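PDB 3SD7: putative phosphatase, which probably acts as a phosphatase of the haloacid dehalogenase-like hydrolase family, removing phosphate groups from a substrate not yet identified. Local coordinates for residues Thr41-Lys44 / Glu45-Lys49; Glu62-Glu65 / Asn66-Gln69; Thr164-Asn167 / Lys168-Ile172; Thr142-Tyr146 / Phe147-Arg151. One frame throughout, in Å; residues are numbered along the deposited sequence.

Contact 1 (Thr41-Lys44 / Glu45-Lys49); sequences TDPK and EGITK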
ATOM      1  N   THR A  41      -2.081   0.458   6.467  1.00 21.67           N
ATOM      2  CA  THR A  41      -0.980   0.865   7.366  1.00 22.51           C
ATOM      3  C   THR A  41      -0.150   1.982   6.747  1.00 22.90           C
ATOM      4  O   THR A  41      -0.101   2.142   5.530  1.00 20.78           O
ATOM      5  CB  THR A  41      -0.070  -0.340   7.694  1.00 25.70           C
ATOM      6  OG1 THR A  41       0.407  -0.916   6.462  1.00 24.82           O
ATOM      7  CG2 THR A  41      -0.854  -1.422   8.470  1.00 25.66           C
ATOM      8  N   ASP A  42       0.484   2.769   7.604  1.00 22.13           N
ATOM      9  CA  ASP A  42       1.299   3.908   7.168  1.00 23.09           C
ATOM     10  C   ASP A  42       2.789   3.552   7.377  1.00 22.94           C
ATOM     11  O   ASP A  42       3.226   3.359   8.515  1.00 24.61           O
ATOM     12  CB  ASP A  42       0.896   5.149   7.962  1.00 23.51           C
ATOM     13  CG  ASP A  42       1.584   6.413   7.476  1.00 24.58           C
ATOM     14  OD1 ASP A  42       2.474   6.310   6.621  1.00 25.16           O
ATOM     15  OD2 ASP A  42       1.279   7.512   8.008  1.00 30.01           O
ATOM     16  N   PRO A  43       3.578   3.509   6.295  1.00 22.19           N
ATOM     17  CA  PRO A  43       4.970   3.116   6.392  1.00 23.58           C
ATOM     18  C   PRO A  43       5.934   4.269   6.639  1.00 24.40           C
ATOM     19  O   PRO A  43       7.142   4.062   6.600  1.00 27.73           O
ATOM     20  CB  PRO A  43       5.235   2.556   5.000  1.00 23.55           C
ATOM     21  CG  PRO A  43       4.430   3.434   4.116  1.00 23.48           C
ATOM     22  CD  PRO A  43       3.169   3.696   4.882  1.00 21.95           C
ATOM     23  N   LYS A  44       5.406   5.462   6.883  1.00 25.74           N
ATOM     24  CA  LYS A  44       6.233   6.667   6.975  1.00 27.54           C
ATOM     25  C   LYS A  44       7.499   6.536   7.824  1.00 27.90           C
ATOM     26  O   LYS A  44       8.595   6.873   7.384  1.00 29.73           O
ATOM     27  CB  LYS A  44       5.376   7.838   7.449  1.00 27.40           C
ATOM     28  CG  LYS A  44       6.153   9.119   7.671  1.00 33.33           C
ATOM     29  CD  LYS A  44       5.255  10.270   8.023  1.00 36.31           C
ATOM     30  CE  LYS A  44       4.539  10.810   6.772  1.00 40.65           C
ATOM     31  NZ  LYS A  44       3.659  11.990   7.074  1.00 43.45           N
ATOM     32  N   GLU A  45       7.346   6.031   9.037  1.00 29.29           N
ATOM     33  CA  GLU A  45       8.496   5.946   9.965  1.00 30.44           C
ATOM     34  C   GLU A  45       9.661   5.136   9.381  1.00 31.33           C
ATOM     35  O   GLU A  45      10.805   5.618   9.289  1.00 33.51           O
ATOM     36  CB  GLU A  45       8.048   5.362  11.297  1.00 33.50           C
ATOM     37  CG  GLU A  45       9.129   5.436  12.382  1.00 36.03           C
ATOM     38  CD  GLU A  45       8.836   4.592  13.629  1.00 43.43           C
ATOM     39  OE1 GLU A  45       7.731   4.015  13.751  1.00 43.11           O
ATOM     40  OE2 GLU A  45       9.748   4.497  14.486  1.00 46.92           O
ATOM     41  N   GLY A  46       9.384   3.886   8.992  1.00 31.27           N
ATOM     42  CA  GLY A  46      10.428   3.028   8.469  1.00 31.39           C
ATOM     43  C   GLY A  46      11.036   3.481   7.168  1.00 31.43           C
ATOM     44  O   GLY A  46      12.236   3.310   6.946  1.00 32.67           O
ATOM     45  N   ILE A  47      10.219   4.026   6.268  1.00 28.87           N
ATOM     46  CA  ILE A  47      10.769   4.495   5.003  1.00 30.06           C
ATOM     47  C   ILE A  47      11.697   5.691   5.237  1.00 32.06           C
ATOM     48  O   ILE A  47      12.842   5.734   4.738  1.00 33.31           O
ATOM     49  CB  ILE A  47       9.663   4.843   3.986  1.00 28.00           C
ATOM     50  CG1 ILE A  47       8.903   3.565   3.605  1.00 31.01           C
ATOM     51  CG2 ILE A  47      10.292   5.520   2.736  1.00 29.38           C
ATOM     52  CD1 ILE A  47       7.759   3.840   2.623  1.00 29.21           C
ATOM     53  N   THR A  48      11.228   6.664   6.002  1.00 31.31           N
ATOM     54  CA  THR A  48      12.040   7.862   6.231  1.00 33.25           C
ATOM     55  C   THR A  48      13.309   7.528   7.039  1.00 35.30           C
ATOM     56  O   THR A  48      14.401   8.056   6.764  1.00 37.21           O
ATOM     57  CB  THR A  48      11.224   8.994   6.887  1.00 32.75           C
ATOM     58  OG1 THR A  48      10.658   8.526   8.108  1.00 32.43           O
ATOM     59  CG2 THR A  48      10.091   9.461   5.949  1.00 31.46           C
ATOM     60  N   LYS A  49      13.195   6.638   8.011  1.00 36.02           N
ATOM     61  CA  LYS A  49      14.377   6.272   8.804  1.00 38.07           C
ATOM     62  C   LYS A  49      15.403   5.489   7.980  1.00 39.58           C
ATOM     63  O   LYS A  49      16.623   5.632   8.202  1.00 43.15           O
ATOM     64  CB  LYS A  49      13.993   5.534  10.068  1.00 39.03           C
ATOM     65  CG  LYS A  49      13.366   6.430  11.089  1.00 41.44           C
ATOM     66  CD  LYS A  49      13.062   5.699  12.362  1.00 44.07           C
ATOM     67  CE  LYS A  49      12.588   6.667  13.433  1.00 47.29           C
ATOM     68  NZ  LYS A  49      12.328   5.982  14.713  1.00 53.66           N
TER
HETATM   69  O   HOH W   1       4.896   5.076  10.157  1.00 18.09           O
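The carbonyl of K44 is gripped twice by T48. T48 N and T48 OG1 both donate to K44 O, 3.0 and 2.7 Å away, each tilted out of the carbonyl plane, to opposite sides. The hydroxyl reaches back because it sits between the backbone N and the carbonyl carbon of T48 (chi1 57°). K44 N comes from above the D42 carboxylate plane, 3.1 Å from D42 OD1. This is an Asx turn. The carboxylate of E45 is met at OE2 on its anti lone pair by K49 NZ, in a 3.0 Å salt bridge one helical turn on. P43 fills the N-cap position. I47 N bonds to P43 O at 3.1 Å. The P43 ring and the I47 side chain lie side by side, with P43 CG 3.7 Å from I47 CD1. The side chain of P43 also touches D37, a ligand of the sodium ion. A water bridges D42 O and E45 N. The N-H groups of K44 and E45, which open helix 44-57, are thus satisfied by D42 and by this water, while K44 O is held by two donors.

Contact 2 (Glu62-Glu65 / Asn66-Gln69); sequences EDLE and NLDQ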
ATOM      1  N   GLU A  62      19.909  14.707   7.867  1.00 65.27           N
ATOM      2  CA  GLU A  62      18.564  15.193   7.518  1.00 62.00           C
ATOM      3  C   GLU A  62      17.535  14.885   8.599  1.00 59.65           C
ATOM      4  O   GLU A  62      17.617  13.849   9.271  1.00 60.64           O
ATOM      5  CB  GLU A  62      18.064  14.542   6.214  1.00 59.75           C
ATOM      6  CG  GLU A  62      18.551  15.150   4.903  1.00 63.19           C
ATOM      7  CD  GLU A  62      17.811  16.440   4.517  1.00 67.13           C
ATOM      8  OE1 GLU A  62      17.679  16.693   3.295  1.00 67.49           O
ATOM      9  OE2 GLU A  62      17.341  17.181   5.419  1.00 67.47           O
ATOM     10  N   ASP A  63      16.572  15.786   8.770  0.50 58.39           N
ATOM     11  CA  ASP A  63      15.470  15.574   9.702  0.50 57.46           C
ATOM     12  C   ASP A  63      14.466  14.680   8.976  0.50 53.45           C
ATOM     13  O   ASP A  63      14.307  14.801   7.762  0.50 51.70           O
ATOM     14  CB  ASP A  63      14.824  16.909  10.075  0.50 58.99           C
ATOM     15  CG  ASP A  63      13.578  16.749  10.942  0.50 59.04           C
ATOM     16  OD1 ASP A  63      12.973  15.657  10.963  0.50 59.03           O
ATOM     17  OD2 ASP A  63      13.181  17.747  11.585  0.50 63.40           O
ATOM     18  N   LEU A  64      13.799  13.792   9.710  1.00 52.22           N
ATOM     19  CA  LEU A  64      12.818  12.864   9.103  1.00 49.88           C
ATOM     20  C   LEU A  64      11.661  13.587   8.409  1.00 48.55           C
ATOM     21  O   LEU A  64      11.149  13.098   7.406  1.00 46.86           O
ATOM     22  CB  LEU A  64      12.253  11.887  10.137  1.00 50.21           C
ATOM     23  CG  LEU A  64      13.198  10.849  10.734  1.00 52.33           C
ATOM     24  CD1 LEU A  64      12.448  10.004  11.748  1.00 52.95           C
ATOM     25  CD2 LEU A  64      13.787   9.968   9.645  1.00 51.79           C
ATOM     26  N   GLU A  65      11.256  14.745   8.939  1.00 50.03           N
ATOM     27  CA  GLU A  65      10.168  15.534   8.333  1.00 49.73           C
ATOM     28  C   GLU A  65      10.471  15.910   6.872  1.00 46.90           C
ATOM     29  O   GLU A  65       9.563  15.947   6.044  1.00 46.78           O
ATOM     30  CB  GLU A  65       9.863  16.796   9.166  1.00 53.05           C
ATOM     31  CG  GLU A  65      10.951  17.864   9.148  1.00 61.71           C
ATOM     32  CD  GLU A  65      10.675  19.044  10.098  1.00 69.12           C
ATOM     33  OE1 GLU A  65       9.602  19.066  10.742  1.00 75.00           O
ATOM     34  OE2 GLU A  65      11.534  19.949  10.195  1.00 73.45           O
ATOM     35  N   ASN A  66      11.746  16.149   6.574  0.70 47.01           N
ATOM     36  CA  ASN A  66      12.183  16.539   5.233  0.70 45.60           C
ATOM     37  C   ASN A  66      12.330  15.350   4.265  0.70 42.69           C
ATOM     38  O   ASN A  66      12.637  15.532   3.082  0.70 41.25           O
ATOM     39  CB  ASN A  66      13.502  17.321   5.324  0.70 48.51           C
ATOM     40  CG  ASN A  66      13.376  18.597   6.158  0.70 50.63           C
ATOM     41  OD1 ASN A  66      14.330  19.017   6.815  0.70 53.80           O
ATOM     42  ND2 ASN A  66      12.193  19.203   6.149  0.70 49.92           N
ATOM     43  N   LEU A  67      12.133  14.137   4.778  1.00 39.47           N
ATOM     44  CA  LEU A  67      12.215  12.916   3.953  1.00 36.50           C
ATOM     45  C   LEU A  67      10.840  12.356   3.621  1.00 33.23           C
ATOM     46  O   LEU A  67      10.722  11.416   2.834  1.00 30.66           O
ATOM     47  CB  LEU A  67      13.043  11.854   4.681  1.00 36.56           C
ATOM     48  CG  LEU A  67      14.446  12.319   5.089  1.00 37.43           C
ATOM     49  CD1 LEU A  67      15.157  11.211   5.868  1.00 39.57           C
ATOM     50  CD2 LEU A  67      15.271  12.737   3.874  1.00 37.55           C
ATOM     51  N   ASP A  68       9.796  12.931   4.211  1.00 31.98           N
ATOM     52  CA  ASP A  68       8.436  12.481   3.944  1.00 30.91           C
ATOM     53  C   ASP A  68       8.103  12.517   2.446  1.00 29.05           C
ATOM     54  O   ASP A  68       7.373  11.670   1.944  1.00 27.31           O
ATOM     55  CB  ASP A  68       7.419  13.345   4.688  1.00 32.60           C
ATOM     56  CG  ASP A  68       7.433  13.134   6.219  1.00 38.18           C
ATOM     57  OD1 ASP A  68       8.057  12.182   6.723  1.00 41.48           O
ATOM     58  OD2 ASP A  68       6.773  13.937   6.912  1.00 42.10           O
ATOM     59  N   GLN A  69       8.640  13.511   1.749  1.00 28.43           N
ATOM     60  CA  GLN A  69       8.393  13.671   0.314  1.00 27.96           C
ATOM     61  C   GLN A  69       8.982  12.561  -0.547  1.00 28.20           C
ATOM     62  O   GLN A  69       8.711  12.495  -1.749  1.00 30.07           O
ATOM     63  CB  GLN A  69       8.918  15.021  -0.175  1.00 29.59           C
ATOM     64  CG  GLN A  69      10.400  15.191  -0.091  1.00 31.71           C
ATOM     65  CD  GLN A  69      10.852  16.583  -0.477  1.00 35.06           C
ATOM     66  OE1 GLN A  69      10.162  17.296  -1.207  1.00 36.05           O
ATOM     67  NE2 GLN A  69      12.023  16.974   0.009  1.00 38.96           N
TER
HETATM   68  O   HOH W   2       9.202  16.084   3.110  1.00 19.74           O
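E62 is bent at chi2 (-78°), which folds its chain beside L67. L67 CG stands anti to its own carbonyl carbon (chi1 -55°), and L67 CD2 comes 4.1 Å from E62 CB. The two side chains cross obliquely. L67 also meets L64, with L67 CD1 4.2 Å from L64 CD2, so the apolar contact is light. The backbone does more of the work. N66 N bonds to D63 O at 3.1 Å, and L67 N bonds to L64 O at 3.0 Å. Both bonds span three residues. D63, modelled in two conformers, opens the turn with an Asx turn: in the conformer described, E65 N is 2.8 Å from D63 OD1. N66 also has two conformers. In the one described it runs side by side with E65, with E65 CG 3.5 Å from N66 ND2, and crosses E62 at about a right angle. A water bridges E65 O and Q69 N. The contact sits at the surface, in the loop between helices 44-57 and 75-82. L64 lies on K49 and Q52 of helix 44-57, and L67 also packs on Q52. E62 OE1 reaches Y83 OH, just past helix 75-82.

Contact 3 (Thr164-Asn167 / Lys168-Ile172); sequences TRVN and KNEVI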
ATOM      1  N   THR A 164      10.800  -7.206  -9.958  1.00 74.42           N
ATOM      2  CA  THR A 164      10.198  -6.061 -10.631  1.00 74.45           C
ATOM      3  C   THR A 164       8.921  -5.672  -9.864  1.00 71.06           C
ATOM      4  O   THR A 164       8.173  -6.550  -9.423  1.00 70.25           O
ATOM      5  CB  THR A 164       9.874  -6.382 -12.119  1.00 76.33           C
ATOM      6  OG1 THR A 164       9.457  -5.190 -12.794  1.00 78.72           O
ATOM      7  CG2 THR A 164       8.781  -7.458 -12.242  1.00 76.03           C
ATOM      8  N   ARG A 165       8.694  -4.372  -9.672  1.00 69.50           N
ATOM      9  CA  ARG A 165       7.488  -3.902  -8.977  1.00 66.61           C
ATOM     10  C   ARG A 165       6.277  -4.360  -9.797  1.00 64.08           C
ATOM     11  O   ARG A 165       6.161  -4.044 -10.984  1.00 64.80           O
ATOM     12  CB  ARG A 165       7.503  -2.369  -8.825  1.00 67.69           C
ATOM     13  CG  ARG A 165       6.353  -1.771  -7.985  1.00 69.11           C
ATOM     14  CD  ARG A 165       6.434  -0.223  -7.906  1.00 73.55           C
ATOM     15  NE  ARG A 165       7.666   0.249  -7.256  1.00 78.87           N
ATOM     16  CZ  ARG A 165       8.047   1.530  -7.159  1.00 82.16           C
ATOM     17  NH1 ARG A 165       7.307   2.510  -7.675  1.00 82.88           N
ATOM     18  NH2 ARG A 165       9.187   1.837  -6.543  1.00 83.41           N
ATOM     19  N   VAL A 166       5.380  -5.121  -9.176  1.00 60.09           N
ATOM     20  CA  VAL A 166       4.226  -5.632  -9.906  1.00 57.55           C
ATOM     21  C   VAL A 166       3.166  -4.544 -10.063  1.00 54.06           C
ATOM     22  O   VAL A 166       2.910  -3.788  -9.116  1.00 52.56           O
ATOM     23  CB  VAL A 166       3.607  -6.861  -9.204  1.00 56.60           C
ATOM     24  CG1 VAL A 166       2.487  -7.449 -10.060  1.00 56.04           C
ATOM     25  CG2 VAL A 166       4.684  -7.910  -8.939  1.00 59.57           C
ATOM     26  N   ASN A 167       2.588  -4.460 -11.266  1.00 51.83           N
ATOM     27  CA  ASN A 167       1.497  -3.537 -11.557  1.00 49.23           C
ATOM     28  C   ASN A 167       0.248  -3.950 -10.788  1.00 44.69           C
ATOM     29  O   ASN A 167       0.066  -5.143 -10.421  1.00 42.79           O
ATOM     30  CB  ASN A 167       1.199  -3.462 -13.054  1.00 51.76           C
ATOM     31  CG  ASN A 167       2.262  -2.727 -13.820  1.00 57.82           C
ATOM     32  OD1 ASN A 167       2.916  -1.827 -13.291  1.00 62.31           O
ATOM     33  ND2 ASN A 167       2.424  -3.080 -15.089  1.00 60.56           N
ATOM     34  N   LYS A 168      -0.633  -2.981 -10.562  0.60 40.30           N
ATOM     35  CA  LYS A 168      -1.806  -3.227  -9.768  0.60 36.07           C
ATOM     36  C   LYS A 168      -2.804  -4.174 -10.442  0.60 34.49           C
ATOM     37  O   LYS A 168      -3.306  -5.073  -9.812  0.60 30.37           O
ATOM     38  CB  LYS A 168      -2.493  -1.908  -9.414  0.60 36.08           C
ATOM     39  CG  LYS A 168      -3.027  -1.898  -8.037  0.60 34.16           C
ATOM     40  CD  LYS A 168      -1.922  -1.743  -6.990  0.60 33.30           C
ATOM     41  CE  LYS A 168      -1.295  -0.356  -7.062  0.60 33.42           C
ATOM     42  NZ  LYS A 168      -0.382  -0.085  -5.924  0.60 33.73           N
ATOM     43  N   ASN A 169      -3.090  -3.972 -11.724  1.00 35.47           N
ATOM     44  CA  ASN A 169      -4.057  -4.861 -12.407  1.00 35.74           C
ATOM     45  C   ASN A 169      -3.611  -6.331 -12.316  1.00 33.45           C
ATOM     46  O   ASN A 169      -4.432  -7.234 -12.163  1.00 33.33           O
ATOM     47  CB  ASN A 169      -4.276  -4.466 -13.865  1.00 37.98           C
ATOM     48  CG  ASN A 169      -3.103  -4.811 -14.736  1.00 43.95           C
ATOM     49  OD1 ASN A 169      -2.097  -4.105 -14.765  1.00 49.21           O
ATOM     50  ND2 ASN A 169      -3.222  -5.918 -15.457  1.00 44.76           N
ATOM     51  N   GLU A 170      -2.304  -6.559 -12.353  1.00 34.13           N
ATOM     52  CA  GLU A 170      -1.767  -7.918 -12.318  1.00 35.51           C
ATOM     53  C   GLU A 170      -1.949  -8.598 -10.980  1.00 33.22           C
ATOM     54  O   GLU A 170      -2.302  -9.775 -10.911  1.00 30.74           O
ATOM     55  CB  GLU A 170      -0.290  -7.908 -12.689  1.00 37.93           C
ATOM     56  CG  GLU A 170      -0.037  -7.373 -14.073  1.00 46.06           C
ATOM     57  CD  GLU A 170       1.382  -7.626 -14.524  1.00 55.91           C
ATOM     58  OE1 GLU A 170       2.204  -8.086 -13.689  1.00 62.23           O
ATOM     59  OE2 GLU A 170       1.671  -7.360 -15.709  1.00 64.30           O
ATOM     60  N   VAL A 171      -1.718  -7.849  -9.905  1.00 30.08           N
ATOM     61  CA  VAL A 171      -1.865  -8.416  -8.591  1.00 28.98           C
ATOM     62  C   VAL A 171      -3.367  -8.571  -8.228  1.00 26.42           C
ATOM     63  O   VAL A 171      -3.755  -9.538  -7.597  1.00 26.03           O
ATOM     64  CB  VAL A 171      -0.996  -7.644  -7.565  1.00 30.02           C
ATOM     65  CG1 VAL A 171      -1.483  -6.224  -7.332  1.00 29.50           C
ATOM     66  CG2 VAL A 171      -0.918  -8.390  -6.313  1.00 31.36           C
ATOM     67  N   ILE A 172      -4.210  -7.637  -8.680  1.00 26.30           N
ATOM     68  CA  ILE A 172      -5.659  -7.733  -8.491  1.00 24.94           C
ATOM     69  C   ILE A 172      -6.190  -8.977  -9.196  1.00 27.02           C
ATOM     70  O   ILE A 172      -6.908  -9.779  -8.610  1.00 25.95           O
ATOM     71  CB  ILE A 172      -6.407  -6.478  -9.031  1.00 26.23           C
ATOM     72  CG1 ILE A 172      -6.066  -5.256  -8.172  1.00 26.10           C
ATOM     73  CG2 ILE A 172      -7.909  -6.711  -9.010  1.00 27.14           C
ATOM     74  CD1 ILE A 172      -6.594  -3.914  -8.734  1.00 28.63           C
TER
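V166 CG1 forms the closer-packed part of this contact with E170 CB and V171, where the loop enters helix 168-179. It stands anti to the backbone N (chi1 -175°) and so reaches over the first helical turn. V166 CG1 lies 3.9 Å from E170 CB. V171 flanks the same methyl, with V171 CB 4.3 Å from V166 CG1. The backbone closes the turn here: V171 N bonds to N167 O at 3.3 Å. V171 CG1 rests against the same carbonyl, 3.6 Å from N167 O. Behind this part, V171 packs on A132 and A157 of the central parallel sheet. The solvent side is looser. N167 is at the N-cap position and exposed, yet its side chain makes no capping bond. N167 CB merely comes 3.8 Å from N169 OD1. The carboxylate end of E170 belongs to this side, and brings only OE1 near V166, 3.7 Å from V166 CG1. K168 points away from the loop segment. Its chain, modelled in two conformers and bent at chi2 and chi3 in the one described, carries NZ to a salt bridge with D35 and a hydrogen bond to S134 OG. V166 O also accepts from S134 OG. D35 fits the first aspartate of the HAD motif, so K168 is consistent with the active-site lysine of this family, which pairs with that aspartate and the phosphoryl group.

Contact 4 (Thr142-Tyr146 / Phe147-Arg151); sequences TILRY and FDIDR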
ATOM      1  N   THR A 142       4.404  -9.687   6.716  1.00 27.00           N
ATOM      2  CA  THR A 142       5.089  -9.373   7.966  1.00 28.06           C
ATOM      3  C   THR A 142       4.342  -8.290   8.732  1.00 27.20           C
ATOM      4  O   THR A 142       4.102  -8.406   9.941  1.00 30.07           O
ATOM      5  CB  THR A 142       6.539  -8.963   7.726  1.00 30.66           C
ATOM      6  OG1 THR A 142       7.274 -10.095   7.249  1.00 33.15           O
ATOM      7  CG2 THR A 142       7.191  -8.456   9.020  1.00 33.17           C
ATOM      8  N   ILE A 143       3.972  -7.238   8.017  1.00 24.51           N
ATOM      9  CA  ILE A 143       3.254  -6.103   8.611  1.00 25.16           C
ATOM     10  C   ILE A 143       1.856  -6.476   9.087  1.00 22.58           C
ATOM     11  O   ILE A 143       1.437  -6.072  10.172  1.00 26.30           O
ATOM     12  CB  ILE A 143       3.189  -4.939   7.602  1.00 23.35           C
ATOM     13  CG1 ILE A 143       4.601  -4.408   7.354  1.00 27.33           C
ATOM     14  CG2 ILE A 143       2.272  -3.855   8.110  1.00 25.50           C
ATOM     15  CD1 ILE A 143       4.701  -3.491   6.121  1.00 27.32           C
ATOM     16  N   LEU A 144       1.133  -7.262   8.316  1.00 22.69           N
ATOM     17  CA  LEU A 144      -0.217  -7.618   8.701  1.00 22.98           C
ATOM     18  C   LEU A 144      -0.169  -8.552   9.921  1.00 25.52           C
ATOM     19  O   LEU A 144      -1.005  -8.432  10.821  1.00 26.10           O
ATOM     20  CB  LEU A 144      -0.982  -8.221   7.548  1.00 24.99           C
ATOM     21  CG  LEU A 144      -1.295  -7.221   6.407  1.00 25.67           C
ATOM     22  CD1 LEU A 144      -1.742  -7.990   5.178  1.00 32.75           C
ATOM     23  CD2 LEU A 144      -2.304  -6.191   6.820  1.00 31.76           C
ATOM     24  N   ARG A 145       0.839  -9.422   9.945  1.00 27.56           N
ATOM     25  CA  ARG A 145       1.085 -10.277  11.095  1.00 30.31           C
ATOM     26  C   ARG A 145       1.444  -9.427  12.336  1.00 30.60           C
ATOM     27  O   ARG A 145       0.927  -9.680  13.431  1.00 34.32           O
ATOM     28  CB  ARG A 145       2.183 -11.274  10.764  1.00 31.57           C
ATOM     29  CG  ARG A 145       1.756 -12.389   9.890  1.00 36.77           C
ATOM     30  CD  ARG A 145       2.933 -13.271   9.489  1.00 45.32           C
ATOM     31  NE  ARG A 145       2.456 -14.545   8.997  1.00 49.25           N
ATOM     32  CZ  ARG A 145       2.341 -15.661   9.730  1.00 50.40           C
ATOM     33  NH1 ARG A 145       2.694 -15.715  11.009  1.00 53.23           N
ATOM     34  NH2 ARG A 145       1.873 -16.739   9.164  1.00 52.88           N
ATOM     35  N   TYR A 146       2.292  -8.398  12.174  1.00 31.53           N
ATOM     36  CA  TYR A 146       2.708  -7.497  13.276  1.00 33.43           C
ATOM     37  C   TYR A 146       1.531  -6.816  13.974  1.00 32.78           C
ATOM     38  O   TYR A 146       1.567  -6.597  15.215  1.00 36.98           O
ATOM     39  CB  TYR A 146       3.686  -6.438  12.733  1.00 32.93           C
ATOM     40  CG  TYR A 146       4.181  -5.394  13.724  1.00 38.78           C
ATOM     41  CD1 TYR A 146       5.387  -5.561  14.389  1.00 46.39           C
ATOM     42  CD2 TYR A 146       3.467  -4.224  13.947  1.00 39.68           C
ATOM     43  CE1 TYR A 146       5.855  -4.620  15.270  1.00 45.61           C
ATOM     44  CE2 TYR A 146       3.928  -3.254  14.843  1.00 43.65           C
ATOM     45  CZ  TYR A 146       5.130  -3.460  15.499  1.00 47.46           C
ATOM     46  OH  TYR A 146       5.607  -2.520  16.384  1.00 50.18           O
ATOM     47  N   PHE A 147       0.505  -6.468  13.199  1.00 29.92           N
ATOM     48  CA  PHE A 147      -0.724  -5.816  13.709  1.00 31.20           C
ATOM     49  C   PHE A 147      -1.862  -6.754  14.033  1.00 31.81           C
ATOM     50  O   PHE A 147      -2.970  -6.315  14.366  1.00 31.71           O
ATOM     51  CB  PHE A 147      -1.195  -4.708  12.762  1.00 31.41           C
ATOM     52  CG  PHE A 147      -0.286  -3.540  12.758  1.00 31.59           C
ATOM     53  CD1 PHE A 147      -0.179  -2.727  13.877  1.00 32.00           C
ATOM     54  CD2 PHE A 147       0.482  -3.242  11.647  1.00 32.85           C
ATOM     55  CE1 PHE A 147       0.676  -1.648  13.886  1.00 32.53           C
ATOM     56  CE2 PHE A 147       1.338  -2.168  11.654  1.00 29.67           C
ATOM     57  CZ  PHE A 147       1.439  -1.367  12.760  1.00 29.75           C
ATOM     58  N   ASP A 148      -1.587  -8.048  13.942  1.00 32.36           N
ATOM     59  CA  ASP A 148      -2.553  -9.081  14.249  1.00 33.91           C
ATOM     60  C   ASP A 148      -3.813  -8.965  13.382  1.00 31.51           C
ATOM     61  O   ASP A 148      -4.917  -9.267  13.822  1.00 31.58           O
ATOM     62  CB  ASP A 148      -2.904  -9.061  15.753  1.00 37.94           C
ATOM     63  CG  ASP A 148      -3.587 -10.334  16.220  1.00 43.12           C
ATOM     64  OD1 ASP A 148      -3.401 -11.400  15.586  1.00 49.83           O
ATOM     65  OD2 ASP A 148      -4.332 -10.260  17.221  1.00 51.69           O
ATOM     66  N   ILE A 149      -3.646  -8.546  12.135  1.00 28.02           N
ATOM     67  CA  ILE A 149      -4.792  -8.445  11.220  1.00 25.48           C
ATOM     68  C   ILE A 149      -4.675  -9.403  10.003  1.00 24.55           C
ATOM     69  O   ILE A 149      -5.589  -9.473   9.201  1.00 24.01           O
ATOM     70  CB  ILE A 149      -5.075  -6.979  10.751  1.00 27.07           C
ATOM     71  CG1 ILE A 149      -3.875  -6.394  10.018  1.00 23.95           C
ATOM     72  CG2 ILE A 149      -5.500  -6.143  11.973  1.00 28.28           C
ATOM     73  CD1 ILE A 149      -4.149  -4.984   9.370  1.00 24.64           C
ATOM     74  N   ASP A 150      -3.548 -10.120   9.902  0.50 25.86           N
ATOM     75  CA  ASP A 150      -3.332 -11.127   8.863  0.50 24.81           C
ATOM     76  C   ASP A 150      -4.498 -12.111   8.828  0.50 24.88           C
ATOM     77  O   ASP A 150      -4.978 -12.509   7.751  0.50 25.91           O
ATOM     78  CB  ASP A 150      -2.041 -11.895   9.156  0.50 26.99           C
ATOM     79  CG  ASP A 150      -1.846 -13.086   8.236  0.50 26.28           C
ATOM     80  OD1 ASP A 150      -1.840 -12.887   7.027  0.50 33.45           O
ATOM     81  OD2 ASP A 150      -1.681 -14.224   8.733  0.50 36.59           O
ATOM     82  N   ARG A 151      -4.958 -12.487  10.023  1.00 25.77           N
ATOM     83  CA  ARG A 151      -6.038 -13.432  10.205  1.00 26.77           C
ATOM     84  C   ARG A 151      -7.349 -13.097   9.473  1.00 25.23           C
ATOM     85  O   ARG A 151      -8.149 -13.974   9.221  1.00 27.41           O
ATOM     86  CB  ARG A 151      -6.334 -13.585  11.723  1.00 30.01           C
ATOM     87  CG  ARG A 151      -6.845 -12.302  12.379  1.00 33.70           C
ATOM     88  CD  ARG A 151      -7.141 -12.443  13.876  1.00 42.25           C
ATOM     89  NE  ARG A 151      -5.941 -12.790  14.632  1.00 50.62           N
ATOM     90  CZ  ARG A 151      -5.919 -13.078  15.934  1.00 60.79           C
ATOM     91  NH1 ARG A 151      -7.037 -13.049  16.661  1.00 63.92           N
ATOM     92  NH2 ARG A 151      -4.768 -13.398  16.514  1.00 64.03           N
TER
HETATM   93  O   HOH W   3       0.903 -14.671   6.329  1.00 21.36           O
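L144 and I149 make the apolar centre. Their side chains cross at about a right angle, and L144 CD2 is only 3.4 Å from I149 CD1, a tight fit. L144 also lies on I156 of strand 155-159, and I149 on L119 of helix 115-124. Beside it, I143 CG2 meets the F147 ring alongside, 4.0 Å from F147 CD2. Y146 turns its edge to that ring's face in a T-shaped pair, with centroids 4.9 Å apart and planes at 80°. With its ring swung away from the backbone N (chi1 178°), Y146 puts CD2 over the middle of the F147 ring. Further out, R145 and D150 run side by side. D150 OD2 lies over one guanidinium face, 4.2 Å from R145 NE, with no N-H aimed at it. A water in the guanidinium plane accepts from R145 NE and gives a weak bond to D150 OD1. D150 is modelled in two conformers; this holds for the one described. D150 N also bonds to L144 O. I149 N to L144 O (3.0 Å) and D148 N to R145 O (3.0 Å), with D148 at positive phi, form a Schellman motif. It ends helix 137-146, which connects the adjacent parallel strands 128-133 and 155-159.

How the contacts relate
The contacts follow in series as 1, 2, 4 and 3. Each closes a short local turn, and none nests in or crosses another. Contact 1 leads from strand 41-42 into helix 44-57. Contact 2 lies in the loop after that helix and folds back on it: T48 O is 3.4 Å from L67 CD1. Contact 4 ends helix 137-146, and it touches the start of contact 1, where T41 CG2 is 3.9 Å from F147 CD2. Contact 3 starts helix 168-179 after strand 155-159. It touches none of the others; its nearest atoms are about 9 Å from contact 1. Contacts 1 and 3 lie on opposite sides of the chain's centre, yet both have side chains near the sodium ion.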